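Local coordinates for protein phage terminase large subunit (Thermus phage P7426, PDB 7KS4) that probably acts as the ATP-driven motor that moves viral DNA into empty capsids and as the nuclease that cuts it, this chain being its N-terminal ATPase domain, at residues A[65-71]-A[146-152]; A[106-110]-A[132-136]; A[23-27]-A[227-231]. The contacts are given in a common frame with arbitrary orientation. Residue numbers count along the deposited sequence, not the author numbering.

Interaction 1 (A[65-71]-A[146-152]); sequences GSQGWII and ATLDFVI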
ATOM      1  N   GLY A  65      19.041   2.248   0.563  1.00 33.24           N
ATOM      2  CA  GLY A  65      19.214   0.887   1.009  1.00 35.08           C
ATOM      3  C   GLY A  65      17.948   0.237   1.515  1.00 35.95           C
ATOM      4  O   GLY A  65      17.979  -0.948   1.874  1.00 36.16           O
ATOM      5  N   SER A  66      16.837   0.967   1.550  1.00 34.63           N
ATOM      6  CA  SER A  66      15.585   0.390   2.009  1.00 35.72           C
ATOM      7  C   SER A  66      15.131  -0.694   1.046  1.00 35.46           C
ATOM      8  O   SER A  66      15.364  -0.622  -0.165  1.00 34.39           O
ATOM      9  CB  SER A  66      14.506   1.465   2.135  1.00 35.87           C
ATOM     10  OG  SER A  66      14.251   2.082   0.882  1.00 36.39           O
ATOM     11  N   GLN A  67      14.483  -1.718   1.598  1.00 34.76           N
ATOM     12  CA  GLN A  67      13.968  -2.825   0.806  1.00 35.52           C
ATOM     13  C   GLN A  67      12.494  -3.008   1.124  1.00 32.57           C
ATOM     14  O   GLN A  67      12.101  -3.007   2.297  1.00 32.16           O
ATOM     15  CB  GLN A  67      14.744  -4.119   1.077  1.00 42.51           C
ATOM     16  CG  GLN A  67      16.205  -4.053   0.623  1.00 47.71           C
ATOM     17  CD  GLN A  67      16.946  -5.362   0.817  1.00 55.08           C
ATOM     18  OE1 GLN A  67      17.703  -5.791  -0.054  1.00 59.05           O
ATOM     19  NE2 GLN A  67      16.741  -5.999   1.963  1.00 55.96           N
ATOM     20  N   GLY A  68      11.686  -3.168   0.080  1.00 31.09           N
ATOM     21  CA  GLY A  68      10.257  -3.330   0.258  1.00 31.16           C
ATOM     22  C   GLY A  68       9.661  -4.175  -0.844  1.00 30.93           C
ATOM     23  O   GLY A  68      10.248  -4.359  -1.915  1.00 30.95           O
ATOM     24  N   TRP A  69       8.477  -4.697  -0.558  1.00 29.66           N
ATOM     25  CA  TRP A  69       7.698  -5.479  -1.501  1.00 30.91           C
ATOM     26  C   TRP A  69       6.301  -4.891  -1.595  1.00 29.18           C
ATOM     27  O   TRP A  69       5.788  -4.329  -0.624  1.00 29.46           O
ATOM     28  CB  TRP A  69       7.544  -6.951  -1.064  1.00 35.95           C
ATOM     29  CG  TRP A  69       8.771  -7.803  -1.122  1.00 40.21           C
ATOM     30  CD1 TRP A  69      10.016  -7.442  -1.544  1.00 42.36           C
ATOM     31  CD2 TRP A  69       8.859  -9.179  -0.734  1.00 44.57           C
ATOM     32  NE1 TRP A  69      10.879  -8.515  -1.442  1.00 45.00           N
ATOM     33  CE2 TRP A  69      10.189  -9.591  -0.949  1.00 46.70           C
ATOM     34  CE3 TRP A  69       7.939 -10.101  -0.224  1.00 46.29           C
ATOM     35  CZ2 TRP A  69      10.620 -10.891  -0.673  1.00 50.78           C
ATOM     36  CZ3 TRP A  69       8.368 -11.389   0.047  1.00 49.71           C
ATOM     37  CH2 TRP A  69       9.697 -11.771  -0.176  1.00 51.58           C
ATOM     38  N   ILE A  70       5.687  -5.036  -2.764  1.00 30.96           N
ATOM     39  CA  ILE A  70       4.237  -4.980  -2.895  1.00 30.71           C
ATOM     40  C   ILE A  70       3.767  -6.382  -3.246  1.00 32.45           C
ATOM     41  O   ILE A  70       4.271  -6.997  -4.195  1.00 33.52           O
ATOM     42  CB  ILE A  70       3.772  -3.947  -3.942  1.00 30.64           C
ATOM     43  CG1 ILE A  70       2.230  -3.937  -4.025  1.00 30.26           C
ATOM     44  CG2 ILE A  70       4.418  -4.200  -5.296  1.00 32.57           C
ATOM     45  CD1 ILE A  70       1.605  -4.898  -5.051  1.00 32.01           C
ATOM     46  N   ILE A  71       2.825  -6.897  -2.463  1.00 32.36           N
ATOM     47  CA  ILE A  71       2.291  -8.240  -2.644  1.00 34.07           C
ATOM     48  C   ILE A  71       0.809  -8.112  -2.952  1.00 32.28           C
ATOM     49  O   ILE A  71       0.081  -7.410  -2.240  1.00 30.31           O
ATOM     50  CB  ILE A  71       2.509  -9.117  -1.397  1.00 37.08           C
ATOM     51  CG1 ILE A  71       3.932  -8.929  -0.866  1.00 40.80           C
ATOM     52  CG2 ILE A  71       2.215 -10.591  -1.740  1.00 38.51           C
ATOM     53  CD1 ILE A  71       4.214  -9.674   0.416  1.00 45.38           C
ATOM     54  N   ALA A 146      12.714 -11.891   3.008  1.00 83.08           N
ATOM     55  CA  ALA A 146      13.942 -11.113   2.920  1.00 80.41           C
ATOM     56  C   ALA A 146      13.779  -9.965   3.912  1.00 73.13           C
ATOM     57  O   ALA A 146      12.656  -9.637   4.284  1.00 72.56           O
ATOM     58  CB  ALA A 146      14.175 -10.592   1.510  1.00 82.35           C
ATOM     59  N   THR A 147      14.876  -9.349   4.345  1.00 70.19           N
ATOM     60  CA  THR A 147      14.808  -8.311   5.373  1.00 64.06           C
ATOM     61  C   THR A 147      14.158  -7.067   4.785  1.00 59.06           C
ATOM     62  O   THR A 147      14.817  -6.269   4.111  1.00 59.73           O
ATOM     63  CB  THR A 147      16.194  -7.984   5.917  1.00 70.34           C
ATOM     64  OG1 THR A 147      17.118  -7.844   4.831  1.00 75.17           O
ATOM     65  CG2 THR A 147      16.666  -9.071   6.872  1.00 72.02           C
ATOM     66  N   LEU A 148      12.871  -6.888   5.073  1.00 52.06           N
ATOM     67  CA  LEU A 148      12.074  -5.800   4.524  1.00 49.75           C
ATOM     68  C   LEU A 148      11.974  -4.642   5.504  1.00 49.71           C
ATOM     69  O   LEU A 148      11.733  -4.837   6.698  1.00 47.62           O
ATOM     70  CB  LEU A 148      10.663  -6.282   4.180  1.00 45.66           C
ATOM     71  CG  LEU A 148      10.537  -7.266   3.021  1.00 46.25           C
ATOM     72  CD1 LEU A 148       9.090  -7.636   2.828  1.00 42.43           C
ATOM     73  CD2 LEU A 148      11.108  -6.694   1.732  1.00 49.90           C
ATOM     74  N   ASP A 149      12.142  -3.434   4.983  1.00 34.88           N
ATOM     75  CA  ASP A 149      11.823  -2.238   5.739  1.00 35.95           C
ATOM     76  C   ASP A 149      10.370  -1.822   5.580  1.00 34.04           C
ATOM     77  O   ASP A 149       9.846  -1.100   6.436  1.00 33.32           O
ATOM     78  CB  ASP A 149      12.738  -1.099   5.305  1.00 38.57           C
ATOM     79  CG  ASP A 149      14.186  -1.462   5.447  1.00 41.98           C
ATOM     80  OD1 ASP A 149      14.647  -1.514   6.605  1.00 44.68           O
ATOM     81  OD2 ASP A 149      14.843  -1.743   4.420  1.00 42.30           O
ATOM     82  N   PHE A 150       9.712  -2.248   4.506  1.00 30.50           N
ATOM     83  CA  PHE A 150       8.311  -1.907   4.320  1.00 29.69           C
ATOM     84  C   PHE A 150       7.679  -2.917   3.378  1.00 29.76           C
ATOM     85  O   PHE A 150       8.357  -3.551   2.567  1.00 29.34           O
ATOM     86  CB  PHE A 150       8.137  -0.478   3.784  1.00 30.22           C
ATOM     87  CG  PHE A 150       8.675  -0.266   2.387  1.00 31.37           C
ATOM     88  CD1 PHE A 150       7.814  -0.253   1.293  1.00 31.60           C
ATOM     89  CD2 PHE A 150      10.028  -0.050   2.169  1.00 33.39           C
ATOM     90  CE1 PHE A 150       8.291  -0.044   0.003  1.00 32.72           C
ATOM     91  CE2 PHE A 150      10.516   0.172   0.870  1.00 34.92           C
ATOM     92  CZ  PHE A 150       9.642   0.171  -0.209  1.00 34.07           C
ATOM     93  N   VAL A 151       6.361  -3.051   3.490  1.00 28.54           N
ATOM     94  CA  VAL A 151       5.616  -3.948   2.617  1.00 30.13           C
ATOM     95  C   VAL A 151       4.243  -3.351   2.383  1.00 28.29           C
ATOM     96  O   VAL A 151       3.659  -2.730   3.276  1.00 26.43           O
ATOM     97  CB  VAL A 151       5.510  -5.372   3.203  1.00 32.79           C
ATOM     98  CG1 VAL A 151       4.739  -5.360   4.519  1.00 32.06           C
ATOM     99  CG2 VAL A 151       4.854  -6.303   2.208  1.00 34.31           C
ATOM    100  N   ILE A 152       3.744  -3.524   1.163  1.00 28.05           N
ATOM    101  CA  ILE A 152       2.383  -3.158   0.798  1.00 29.55           C
ATOM    102  C   ILE A 152       1.650  -4.430   0.415  1.00 30.00           C
ATOM    103  O   ILE A 152       2.129  -5.193  -0.434  1.00 31.57           O
ATOM    104  CB  ILE A 152       2.363  -2.148  -0.364  1.00 29.72           C
ATOM    105  CG1 ILE A 152       3.108  -0.875   0.035  1.00 29.71           C
ATOM    106  CG2 ILE A 152       0.920  -1.845  -0.779  1.00 29.87           C
ATOM    107  CD1 ILE A 152       3.719  -0.125  -1.148  1.00 30.40           C
TER

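Interaction 2 (A[106-110]-A[132-136]); sequences RRLRL and FRGKS. With SO4 (sulfate ion), chain C.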
ATOM      1  N   ARG A 106      10.531  -7.929 -16.188  1.00 85.40           N
ATOM      2  CA  ARG A 106      10.069  -9.312 -16.167  1.00 90.06           C
ATOM      3  C   ARG A 106      10.053  -9.865 -14.746  1.00 85.35           C
ATOM      4  O   ARG A 106       9.107 -10.555 -14.351  1.00 87.99           O
ATOM      5  CB  ARG A 106      10.951 -10.169 -17.079  1.00 96.67           C
ATOM      6  CG  ARG A 106      11.035  -9.650 -18.515  1.00100.48           C
ATOM      7  CD  ARG A 106      11.601 -10.689 -19.477  1.00105.93           C
ATOM      8  NE  ARG A 106      13.061 -10.734 -19.470  1.00107.26           N
ATOM      9  CZ  ARG A 106      13.849  -9.984 -20.240  1.00109.27           C
ATOM     10  NH1 ARG A 106      13.329  -9.110 -21.092  1.00110.54           N
ATOM     11  NH2 ARG A 106      15.167 -10.107 -20.155  1.00109.66           N
ATOM     12  N   ARG A 107      11.082  -9.562 -13.959  1.00 72.63           N
ATOM     13  CA  ARG A 107      11.187 -10.060 -12.595  1.00 68.70           C
ATOM     14  C   ARG A 107      10.567  -9.122 -11.564  1.00 61.92           C
ATOM     15  O   ARG A 107      10.740  -9.351 -10.361  1.00 60.17           O
ATOM     16  CB  ARG A 107      12.656 -10.310 -12.242  1.00 71.78           C
ATOM     17  CG  ARG A 107      13.251 -11.516 -12.941  1.00 78.82           C
ATOM     18  CD  ARG A 107      14.680 -11.770 -12.498  1.00 82.27           C
ATOM     19  NE  ARG A 107      15.635 -10.930 -13.214  1.00 84.12           N
ATOM     20  CZ  ARG A 107      16.956 -11.034 -13.098  1.00 87.03           C
ATOM     21  NH1 ARG A 107      17.487 -11.946 -12.292  1.00 89.37           N
ATOM     22  NH2 ARG A 107      17.747 -10.229 -13.793  1.00 87.47           N
ATOM     23  N   LEU A 108       9.842  -8.096 -12.000  1.00 55.74           N
ATOM     24  CA  LEU A 108       9.246  -7.102 -11.108  1.00 52.50           C
ATOM     25  C   LEU A 108      10.239  -6.691 -10.024  1.00 49.90           C
ATOM     26  O   LEU A 108       9.979  -6.788  -8.824  1.00 49.11           O
ATOM     27  CB  LEU A 108       7.951  -7.619 -10.482  1.00 51.59           C
ATOM     28  CG  LEU A 108       6.786  -7.974 -11.412  1.00 52.25           C
ATOM     29  CD1 LEU A 108       5.583  -8.376 -10.583  1.00 50.30           C
ATOM     30  CD2 LEU A 108       6.432  -6.822 -12.351  1.00 50.91           C
ATOM     31  N   ARG A 109      11.403  -6.227 -10.476  1.00 47.27           N
ATOM     32  CA  ARG A 109      12.481  -5.822  -9.585  1.00 45.30           C
ATOM     33  C   ARG A 109      12.942  -4.425  -9.976  1.00 43.69           C
ATOM     34  O   ARG A 109      13.351  -4.197 -11.121  1.00 43.93           O
ATOM     35  CB  ARG A 109      13.647  -6.809  -9.641  1.00 50.59           C
ATOM     36  CG  ARG A 109      14.580  -6.719  -8.445  1.00 51.28           C
ATOM     37  CD  ARG A 109      15.828  -7.556  -8.651  1.00 56.54           C
ATOM     38  NE  ARG A 109      16.713  -7.508  -7.492  1.00 57.80           N
ATOM     39  CZ  ARG A 109      18.011  -7.794  -7.524  1.00 61.67           C
ATOM     40  NH1 ARG A 109      18.596  -8.145  -8.663  1.00 64.07           N
ATOM     41  NH2 ARG A 109      18.731  -7.720  -6.412  1.00 62.49           N
ATOM     42  N   LEU A 110      12.873  -3.499  -9.027  1.00 38.36           N
ATOM     43  CA  LEU A 110      13.266  -2.115  -9.235  1.00 37.66           C
ATOM     44  C   LEU A 110      14.370  -1.773  -8.246  1.00 36.71           C
ATOM     45  O   LEU A 110      14.226  -2.010  -7.041  1.00 35.72           O
ATOM     46  CB  LEU A 110      12.061  -1.187  -9.059  1.00 34.11           C
ATOM     47  CG  LEU A 110      12.297   0.315  -9.208  1.00 32.48           C
ATOM     48  CD1 LEU A 110      12.711   0.684 -10.620  1.00 33.83           C
ATOM     49  CD2 LEU A 110      11.041   1.074  -8.786  1.00 30.85           C
ATOM     50  N   PHE A 132      12.845  -2.560  -4.586  1.00 37.25           N
ATOM     51  CA  PHE A 132      11.399  -2.727  -4.500  1.00 37.52           C
ATOM     52  C   PHE A 132      10.982  -3.818  -5.469  1.00 37.83           C
ATOM     53  O   PHE A 132      11.336  -3.765  -6.651  1.00 39.84           O
ATOM     54  CB  PHE A 132      10.677  -1.416  -4.824  1.00 35.79           C
ATOM     55  CG  PHE A 132       9.183  -1.473  -4.658  1.00 34.41           C
ATOM     56  CD1 PHE A 132       8.616  -1.625  -3.403  1.00 33.69           C
ATOM     57  CD2 PHE A 132       8.344  -1.332  -5.754  1.00 33.94           C
ATOM     58  CE1 PHE A 132       7.236  -1.663  -3.241  1.00 32.94           C
ATOM     59  CE2 PHE A 132       6.964  -1.365  -5.602  1.00 32.91           C
ATOM     60  CZ  PHE A 132       6.411  -1.526  -4.344  1.00 32.31           C
ATOM     61  N   ARG A 133      10.237  -4.802  -4.971  1.00 35.87           N
ATOM     62  CA  ARG A 133       9.823  -5.936  -5.782  1.00 36.75           C
ATOM     63  C   ARG A 133       8.319  -6.118  -5.720  1.00 34.86           C
ATOM     64  O   ARG A 133       7.681  -5.829  -4.704  1.00 34.29           O
ATOM     65  CB  ARG A 133      10.472  -7.236  -5.329  1.00 41.50           C
ATOM     66  CG  ARG A 133      11.936  -7.353  -5.658  1.00 45.52           C
ATOM     67  CD  ARG A 133      12.225  -8.708  -6.272  1.00 51.61           C
ATOM     68  NE  ARG A 133      13.571  -9.160  -5.963  1.00 55.48           N
ATOM     69  CZ  ARG A 133      14.147 -10.216  -6.523  1.00 58.52           C
ATOM     70  NH1 ARG A 133      15.376 -10.552  -6.175  1.00 61.80           N
ATOM     71  NH2 ARG A 133      13.493 -10.924  -7.435  1.00 59.52           N
ATOM     72  N   GLY A 134       7.766  -6.615  -6.821  1.00 35.65           N
ATOM     73  CA  GLY A 134       6.396  -7.090  -6.840  1.00 35.46           C
ATOM     74  C   GLY A 134       6.355  -8.587  -6.577  1.00 37.19           C
ATOM     75  O   GLY A 134       7.202  -9.339  -7.053  1.00 38.57           O
ATOM     76  N   LYS A 135       5.360  -9.003  -5.797  1.00 37.96           N
ATOM     77  CA  LYS A 135       5.201 -10.397  -5.411  1.00 41.18           C
ATOM     78  C   LYS A 135       3.734 -10.785  -5.519  1.00 40.93           C
ATOM     79  O   LYS A 135       2.839  -9.939  -5.445  1.00 38.40           O
ATOM     80  CB  LYS A 135       5.704 -10.652  -3.985  1.00 42.45           C
ATOM     81  CG  LYS A 135       7.210 -10.488  -3.811  1.00 43.15           C
ATOM     82  CD  LYS A 135       7.967 -11.536  -4.605  1.00 47.67           C
ATOM     83  CE  LYS A 135       9.454 -11.462  -4.348  1.00 49.75           C
ATOM     84  NZ  LYS A 135      10.190 -12.448  -5.188  1.00 52.73           N
ATOM     85  N   SER A 136       3.507 -12.088  -5.680  1.00 45.15           N
ATOM     86  CA  SER A 136       2.184 -12.662  -5.894  1.00 46.39           C
ATOM     87  C   SER A 136       1.887 -13.701  -4.822  1.00 46.84           C
ATOM     88  O   SER A 136       2.722 -14.569  -4.541  1.00 50.25           O
ATOM     89  CB  SER A 136       2.088 -13.317  -7.274  1.00 49.85           C
ATOM     90  OG  SER A 136       1.006 -14.233  -7.322  1.00 53.67           O
TER
HETATM   91  S   SO4 C 302      14.503  -9.174 -16.575  0.99 91.12           S
HETATM   92  O1  SO4 C 302      14.151 -10.376 -17.327  0.99 90.45           O
HETATM   93  O2  SO4 C 302      15.498  -8.408 -17.320  0.99 90.55           O
HETATM   94  O3  SO4 C 302      13.308  -8.355 -16.381  0.99 90.75           O
HETATM   95  O4  SO4 C 302      15.065  -9.574 -15.287  0.99 90.63           O
HETATM   96  O   HOH W   1       9.796  -9.724  -7.739  1.00 41.37           O

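Interaction 3 (A[23-27]-A[227-231]); sequences PHHVQ and WDVWP. With SO4 (sulfate ion), chain B.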
ATOM      1  N   PRO A  23      -2.777  14.535  -2.979  1.00 41.86           N
ATOM      2  CA  PRO A  23      -3.612  13.514  -2.336  1.00 41.55           C
ATOM      3  C   PRO A  23      -4.975  14.039  -1.901  1.00 46.09           C
ATOM      4  O   PRO A  23      -5.153  15.225  -1.618  1.00 47.35           O
ATOM      5  CB  PRO A  23      -2.774  13.102  -1.120  1.00 37.79           C
ATOM      6  CG  PRO A  23      -1.965  14.318  -0.816  1.00 37.57           C
ATOM      7  CD  PRO A  23      -1.640  14.930  -2.129  1.00 40.22           C
ATOM      8  N   HIS A  24      -5.937  13.115  -1.834  1.00 58.46           N
ATOM      9  CA  HIS A  24      -7.254  13.359  -1.268  1.00 62.79           C
ATOM     10  C   HIS A  24      -7.220  13.182   0.249  1.00 56.61           C
ATOM     11  O   HIS A  24      -6.216  12.762   0.829  1.00 52.52           O
ATOM     12  CB  HIS A  24      -8.282  12.410  -1.881  1.00 68.61           C
ATOM     13  CG  HIS A  24      -8.357  12.488  -3.372  1.00 76.06           C
ATOM     14  ND1 HIS A  24      -8.688  11.407  -4.159  1.00 78.78           N
ATOM     15  CD2 HIS A  24      -8.139  13.520  -4.222  1.00 81.41           C
ATOM     16  CE1 HIS A  24      -8.673  11.768  -5.430  1.00 83.85           C
ATOM     17  NE2 HIS A  24      -8.343  13.046  -5.496  1.00 85.97           N
ATOM     18  N   HIS A  25      -8.347  13.489   0.899  1.00 55.47           N
ATOM     19  CA  HIS A  25      -8.357  13.495   2.360  1.00 53.75           C
ATOM     20  C   HIS A  25      -7.986  12.125   2.920  1.00 48.58           C
ATOM     21  O   HIS A  25      -7.245  12.035   3.905  1.00 46.27           O
ATOM     22  CB  HIS A  25      -9.717  13.960   2.894  1.00 59.09           C
ATOM     23  CG  HIS A  25     -10.866  13.066   2.537  1.00 63.95           C
ATOM     24  ND1 HIS A  25     -11.390  12.992   1.263  1.00 68.93           N
ATOM     25  CD2 HIS A  25     -11.619  12.236   3.300  1.00 64.98           C
ATOM     26  CE1 HIS A  25     -12.402  12.141   1.253  1.00 70.19           C
ATOM     27  NE2 HIS A  25     -12.563  11.669   2.477  1.00 67.66           N
ATOM     28  N   VAL A  26      -8.462  11.048   2.293  1.00 48.40           N
ATOM     29  CA  VAL A  26      -8.189   9.716   2.828  1.00 48.03           C
ATOM     30  C   VAL A  26      -6.745   9.318   2.568  1.00 45.09           C
ATOM     31  O   VAL A  26      -6.091   8.724   3.429  1.00 42.83           O
ATOM     32  CB  VAL A  26      -9.162   8.679   2.244  1.00 50.68           C
ATOM     33  CG1 VAL A  26      -8.978   7.337   2.964  1.00 48.64           C
ATOM     34  CG2 VAL A  26     -10.592   9.162   2.369  1.00 55.26           C
ATOM     35  N   GLN A  27      -6.239   9.606   1.367  1.00 44.37           N
ATOM     36  CA  GLN A  27      -4.827   9.381   1.080  1.00 42.19           C
ATOM     37  C   GLN A  27      -3.950  10.171   2.038  1.00 40.93           C
ATOM     38  O   GLN A  27      -2.978   9.644   2.592  1.00 37.23           O
ATOM     39  CB  GLN A  27      -4.518   9.770  -0.363  1.00 43.86           C
ATOM     40  CG  GLN A  27      -5.238   8.941  -1.394  1.00 44.82           C
ATOM     41  CD  GLN A  27      -5.134   9.543  -2.774  1.00 48.09           C
ATOM     42  OE1 GLN A  27      -5.297  10.753  -2.951  1.00 49.38           O
ATOM     43  NE2 GLN A  27      -4.843   8.707  -3.763  1.00 49.14           N
ATOM     44  N   TRP A 227     -18.045   6.416  -2.571  1.00 39.79           N
ATOM     45  CA  TRP A 227     -18.728   7.701  -2.622  1.00 40.49           C
ATOM     46  C   TRP A 227     -18.297   8.645  -1.510  1.00 41.10           C
ATOM     47  O   TRP A 227     -18.647   9.829  -1.565  1.00 40.93           O
ATOM     48  CB  TRP A 227     -20.242   7.499  -2.573  1.00 39.26           C
ATOM     49  CG  TRP A 227     -20.711   6.690  -1.413  1.00 38.24           C
ATOM     50  CD1 TRP A 227     -20.854   7.112  -0.127  1.00 38.20           C
ATOM     51  CD2 TRP A 227     -21.111   5.314  -1.434  1.00 38.24           C
ATOM     52  NE1 TRP A 227     -21.317   6.082   0.659  1.00 38.00           N
ATOM     53  CE2 TRP A 227     -21.485   4.970  -0.123  1.00 38.34           C
ATOM     54  CE3 TRP A 227     -21.188   4.341  -2.435  1.00 39.13           C
ATOM     55  CZ2 TRP A 227     -21.928   3.694   0.216  1.00 39.51           C
ATOM     56  CZ3 TRP A 227     -21.635   3.077  -2.098  1.00 39.91           C
ATOM     57  CH2 TRP A 227     -21.998   2.767  -0.785  1.00 38.89           C
ATOM     58  N   ASP A 228     -17.557   8.161  -0.508  1.00 44.30           N
ATOM     59  CA  ASP A 228     -16.888   9.076   0.412  1.00 45.22           C
ATOM     60  C   ASP A 228     -15.775   9.840  -0.294  1.00 45.56           C
ATOM     61  O   ASP A 228     -15.547  11.021  -0.002  1.00 48.64           O
ATOM     62  CB  ASP A 228     -16.314   8.318   1.613  1.00 45.32           C
ATOM     63  CG  ASP A 228     -17.389   7.768   2.533  1.00 45.29           C
ATOM     64  OD1 ASP A 228     -18.440   8.428   2.687  1.00 45.83           O
ATOM     65  OD2 ASP A 228     -17.178   6.678   3.107  1.00 43.51           O
ATOM     66  N   VAL A 229     -15.078   9.191  -1.222  1.00 42.37           N
ATOM     67  CA  VAL A 229     -14.032   9.861  -1.984  1.00 43.04           C
ATOM     68  C   VAL A 229     -14.603  10.568  -3.208  1.00 42.29           C
ATOM     69  O   VAL A 229     -14.095  11.619  -3.605  1.00 42.70           O
ATOM     70  CB  VAL A 229     -12.948   8.861  -2.404  1.00 42.15           C
ATOM     71  CG1 VAL A 229     -11.761   9.606  -3.030  1.00 44.23           C
ATOM     72  CG2 VAL A 229     -12.504   7.996  -1.210  1.00 41.67           C
ATOM     73  N   TRP A 230     -15.646  10.000  -3.820  1.00 40.06           N
ATOM     74  CA  TRP A 230     -16.280  10.558  -5.013  1.00 41.63           C
ATOM     75  C   TRP A 230     -17.749  10.816  -4.701  1.00 40.33           C
ATOM     76  O   TRP A 230     -18.630  10.058  -5.136  1.00 38.59           O
ATOM     77  CB  TRP A 230     -16.121   9.619  -6.207  1.00 43.66           C
ATOM     78  CG  TRP A 230     -14.692   9.420  -6.594  1.00 47.75           C
ATOM     79  CD1 TRP A 230     -13.950   8.282  -6.450  1.00 48.09           C
ATOM     80  CD2 TRP A 230     -13.821  10.397  -7.175  1.00 51.31           C
ATOM     81  NE1 TRP A 230     -12.673   8.490  -6.914  1.00 50.66           N
ATOM     82  CE2 TRP A 230     -12.567   9.781  -7.364  1.00 52.80           C
ATOM     83  CE3 TRP A 230     -13.981  11.736  -7.556  1.00 53.93           C
ATOM     84  CZ2 TRP A 230     -11.479  10.459  -7.920  1.00 55.83           C
ATOM     85  CZ3 TRP A 230     -12.900  12.406  -8.106  1.00 57.08           C
ATOM     86  CH2 TRP A 230     -11.666  11.767  -8.284  1.00 57.67           C
ATOM     87  N   PRO A 231     -18.054  11.880  -3.957  1.00 41.06           N
ATOM     88  CA  PRO A 231     -19.463  12.154  -3.628  1.00 40.06           C
ATOM     89  C   PRO A 231     -20.325  12.403  -4.852  1.00 38.88           C
ATOM     90  O   PRO A 231     -21.525  12.104  -4.830  1.00 38.19           O
ATOM     91  CB  PRO A 231     -19.386  13.406  -2.739  1.00 42.56           C
ATOM     92  CG  PRO A 231     -17.933  13.604  -2.417  1.00 44.63           C
ATOM     93  CD  PRO A 231     -17.159  12.959  -3.507  1.00 44.10           C
TER
HETATM   94  S   SO4 B 301     -10.988  15.783  -1.083  1.00 87.40           S
HETATM   95  O1  SO4 B 301     -11.114  14.361  -0.782  1.00 88.24           O
HETATM   96  O2  SO4 B 301     -10.468  15.940  -2.436  1.00 82.70           O
HETATM   97  O3  SO4 B 301     -12.295  16.428  -0.981  1.00 87.44           O
HETATM   98  O4  SO4 B 301     -10.077  16.404  -0.126  1.00 87.80           O

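Interaction 1 (A[65-71]-A[146-152])
In a parallel pair each strand spends only alternate backbone groups on its partner, and 65-71 with 146-152 illustrates this with a ladder short at both ends and weak in the middle, around Phe150. At the start, Gln67 N donates to Asp149 OD2 (2.8 Å), while Gln67 O accepts from Asp149 N (2.7 Å) and, weakly, from Phe150 N (3.3 Å). Arg175 adds a salt bridge to OD2. The Gln67 side chain reaches back to the loop, its NE2 donating to Thr147 O at 2.9 Å. Ser66 OG turns elsewhere, to Arg63 O. Trp69 N gives a weak bond to Phe150 O (3.3 Å), before Ile152 N to Trp69 O (2.8 Å) and Ile71 N to Ile152 O (2.7 Å). The backbone groups of Gly68 and Ile70 turn the other way, bonding to Glu131, Arg133 and Lys135 of strand 126-136. Buried Ala146 N has no partner in the model. This pairing, its axes 4.7 Å apart and 12° from parallel, lies in the core sheet of an ASCE-class P-loop NTPase, and Phe150, Val151 and Ile152 open the predicted Walker B motif. Gly68 CA lies over the face of the Phe150 ring, 3.6 Å from its centroid in a CH-pi contact; a CB there would collide with Phe150 CZ. Leu148 CD2 sits over the Trp69 indole, 3.7 Å from the centroid of its five-membered ring.

Interaction 2 (A[106-110]-A[132-136])
How a strand pair begins is often written in its side-chain and backbone conformations. In 106-110, Leu108 has a left-handed backbone (phi 43°, psi 56°), and it forms with Arg109 a G1 beta bulge opposite Gln104; beyond it the chain is extended. Leu108 O receives Gly134 N (3.0 Å), and Leu110 exchanges two bonds with Phe132, Leu110 N to Phe132 O at 2.8 Å and Phe132 N to Leu110 O at 2.9 Å. A water bridges Arg107 O (2.8 Å) and Gly134 O (2.7 Å). The m,t rotamer of Leu108 brings its CD1 against Gly134, where a CB would clash. Between these rungs lies the non-hydrogen-bonded pair Arg109-Arg133. Arg109 is fully extended, t at chi1 to chi3, whereas Arg133 starts m and strays from the wells at chi2 and chi3, so that the guanidiniums face one another with Arg109 NE 3.6 Å from Arg133 NH1. Glu131 offsets the like charges through salt bridges to both NE atoms. On the other face, Phe132, with chi1 t, leads its ring away from Leu110 toward helices 48-62 and 75-92. In the turn leading into strand 109-115, a sulfate, probably from the crystallisation liquor, takes a bond from Arg107 NE to O4 (2.5 Å) and a weak one from Arg106 N to O3 (2.8 Å). This is the open end of the antiparallel hairpin 109-115/126-136, which extends the P-loop NTPase sheet.

Interaction 3 (A[23-27]-A[227-231])
A helix start near a nucleotide can meet a distant part of the chain without a hydrogen bond between the two segments. The apolar contact is Val26 CG2 on Val229 CG2 at 4.2 Å; beside it the His24 imidazole makes van der Waals contact, ND1 lying 3.7 Å from Val229 CG1. Among the aromatic groups, the His24 ring comes obliquely up to Trp230, CE1 to CZ2 4.0 Å with the planes at 82°. The imidazole of His25 adds a rim contact, its CE1 3.6 Å from Asp228 O. Polar bonds run within 23-27, to bound groups, or to residues elsewhere: Trp230 NE1 bonds to Gln45 O in the P-loop, and a sulfate, probably from the crystallisation liquor, takes a very short bond from His25 ND1 to its O1 (2.5 Å). Gln27 OE1 accepts from the N-cap His24 N (2.7 Å), while Gln27 NE2 serves both Gly47 O of the P-loop and N7 of ADP. Van der Waals contact thus joins the segments, and directional bonds go to the nucleotide, the P-loop and the segment's own backbone.

Overall arrangement
Interactions 1 and 2 are consecutive parts of one sheet, with strand 67-72 standing between 126-136 and 150-153. Their centres are 11 Å apart, and they touch directly: Ile70 N lies 2.9 Å from Arg133 O and Ile70 O 2.8 Å from Lys135 N, while Ile70 CG2 packs on Phe132 CZ at 3.5 Å. The hairpin is thereby coupled to the strand carrying the predicted Walker B motif. Interaction 3 lies across the chain's centre, about 27 and 29 Å from the other two, centre to centre. It sits directly at the nucleotide, the His24 side chain about 4 Å from ADP, whereas interaction 1 reaches only the neighbourhood of the metal, the Ile152 side chain about 8 Å from the bound magnesium.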